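Local coordinates for protein endolysin B (Mycobacterium phage D29, PDB 3HC7) that hydrolyses the ester bond joining mycolic acids to arabinogalactan in the mycobacterial cell wall, helping to lyse the host and release phage particles, at residues F7-T12 with Q37-Y42. Sequence-based numbering, arbitrary orientation.
Sequences FTVHGT and QPIGNY
Y42 and V9 meet with both first torsions extended: chi1 160° carries Y42 CG away from the backbone N, and chi1 -171° puts V9 CG1 anti to its own N. V9 CG1 lies over one face of the Y42 ring, a CH-pi contact 4.0 Å from the ring centroid. CG1 lies closest to the CE2 side of the ring, and the two side chains cross at about a right angle. The setting is the parallel sheet of an alpha/beta-hydrolase fold of the cutinase family. Strands 5-9 and 35-38 are neighbours in it, joined by a beta-alpha-beta crossover through helix 22-27. They pair in parallel, F7 beside Q37 and T8 beside P38. Next to these pairs, I39 N donates to T8 O at 2.9 Å, nearly in line with the carbonyl. Beyond this bond one water links the two chains. It donates to I39 O, accepts from H10 N and donates only weakly to T8 O.

On the sheet face of F7 and Q37, the F7 ring packs its CD1-CE1 side obliquely on Q37 CB, and I39 CD1 is 4.2 Å from F7 CD1. V9 CG2 rests on I39 CG1 at 3.7 Å. Helix 83-96 lies against V9 and Y42. On the face of T8 and P38, T8 OG1 sits 3.5 Å from P38 CA, but its hydrogen bond is to W36 NE1. The loop after strand 5-9 leads to the active site, where T12 N bonds the hydroxyl of the catalytic S82. Two residues before T12, H10 O accepts a hydrogen bond from Y42 OH at 2.9 Å; the oxygen lies at the edge of the tyrosine ring, and the hydroxyl is tilted 28° from the carbonyl plane.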
# COMPACT_ATOMS: atom_id res chain seq x y z
N PHE A 7 -7.97 8.11 -7.83
CA PHE A 7 -7.20 8.56 -6.68
C PHE A 7 -5.93 7.73 -6.58
O PHE A 7 -5.97 6.51 -6.68
CB PHE A 7 -8.02 8.42 -5.39
CG PHE A 7 -9.29 9.22 -5.41
CD1 PHE A 7 -9.30 10.55 -5.03
CD2 PHE A 7 -10.48 8.63 -5.80
CE1 PHE A 7 -10.47 11.29 -5.05
CE2 PHE A 7 -11.67 9.36 -5.82
CZ PHE A 7 -11.66 10.69 -5.44
N THR A 8 -4.80 8.41 -6.40
CA THR A 8 -3.51 7.73 -6.41
C THR A 8 -2.66 8.11 -5.21
O THR A 8 -2.62 9.28 -4.80
CB THR A 8 -2.71 8.03 -7.70
OG1 THR A 8 -2.52 9.44 -7.82
CG2 THR A 8 -3.45 7.51 -8.92
N VAL A 9 -1.99 7.12 -4.65
CA VAL A 9 -1.12 7.33 -3.51
C VAL A 9 0.24 6.72 -3.80
O VAL A 9 0.37 5.50 -3.98
CB VAL A 9 -1.71 6.72 -2.23
CG1 VAL A 9 -0.89 7.14 -1.01
CG2 VAL A 9 -3.15 7.15 -2.06
N HIS A 10 1.25 7.58 -3.87
CA HIS A 10 2.62 7.15 -4.14
C HIS A 10 3.20 6.19 -3.10
O HIS A 10 2.69 6.07 -1.98
CB HIS A 10 3.53 8.38 -4.25
CG HIS A 10 3.55 8.99 -5.62
ND1 HIS A 10 4.14 8.38 -6.70
CD2 HIS A 10 3.06 10.17 -6.08
CE1 HIS A 10 4.02 9.15 -7.76
NE2 HIS A 10 3.36 10.24 -7.41
N GLY A 11 4.28 5.52 -3.49
CA GLY A 11 5.02 4.66 -2.60
C GLY A 11 6.00 5.46 -1.75
O GLY A 11 6.15 6.67 -1.92
N THR A 12 6.66 4.76 -0.84
CA THR A 12 7.65 5.36 0.05
C THR A 12 8.68 6.19 -0.72
O THR A 12 9.18 5.76 -1.77
CB THR A 12 8.36 4.25 0.84
OG1 THR A 12 7.37 3.44 1.49
CG2 THR A 12 9.32 4.83 1.86
N GLN A 37 -6.97 12.76 -9.21
CA GLN A 37 -6.70 13.44 -7.95
C GLN A 37 -5.58 12.76 -7.17
O GLN A 37 -5.83 11.85 -6.38
CB GLN A 37 -7.96 13.48 -7.08
CG GLN A 37 -7.74 14.18 -5.75
CD GLN A 37 -7.24 15.60 -5.93
OE1 GLN A 37 -7.94 16.44 -6.49
NE2 GLN A 37 -6.02 15.86 -5.47
N PRO A 38 -4.34 13.21 -7.38
CA PRO A 38 -3.20 12.68 -6.62
C PRO A 38 -3.36 13.02 -5.15
O PRO A 38 -3.84 14.11 -4.83
CB PRO A 38 -2.01 13.45 -7.20
CG PRO A 38 -2.47 14.00 -8.49
CD PRO A 38 -3.93 14.25 -8.33
N ILE A 39 -2.98 12.11 -4.27
CA ILE A 39 -3.12 12.34 -2.83
C ILE A 39 -1.88 12.98 -2.21
O ILE A 39 -0.81 12.38 -2.18
CB ILE A 39 -3.47 11.03 -2.09
CG1 ILE A 39 -4.78 10.43 -2.62
CG2 ILE A 39 -3.55 11.27 -0.59
CD1 ILE A 39 -5.95 11.37 -2.57
N GLY A 40 -2.02 14.21 -1.72
CA GLY A 40 -0.93 14.91 -1.06
C GLY A 40 -1.09 14.95 0.46
O GLY A 40 -1.81 14.12 1.03
N ASN A 41 -0.44 15.91 1.10
CA ASN A 41 -0.42 15.96 2.56
C ASN A 41 0.02 14.63 3.13
O ASN A 41 -0.50 14.16 4.14
CB ASN A 41 -1.80 16.30 3.11
CG ASN A 41 -2.26 17.68 2.71
OD1 ASN A 41 -3.44 17.89 2.42
ND2 ASN A 41 -1.34 18.63 2.68
N TYR A 42 1.00 14.02 2.47
CA TYR A 42 1.36 12.63 2.72
C TYR A 42 2.87 12.51 2.56
O TYR A 42 3.38 12.58 1.45
CB TYR A 42 0.60 11.76 1.72
CG TYR A 42 1.16 10.38 1.50
CD1 TYR A 42 1.29 9.48 2.54
CD2 TYR A 42 1.55 9.97 0.23
CE1 TYR A 42 1.80 8.21 2.34
CE2 TYR A 42 2.06 8.71 0.01
CZ TYR A 42 2.18 7.83 1.07
OH TYR A 42 2.69 6.57 0.86
O HOH W 1 0.37 10.41 -3.59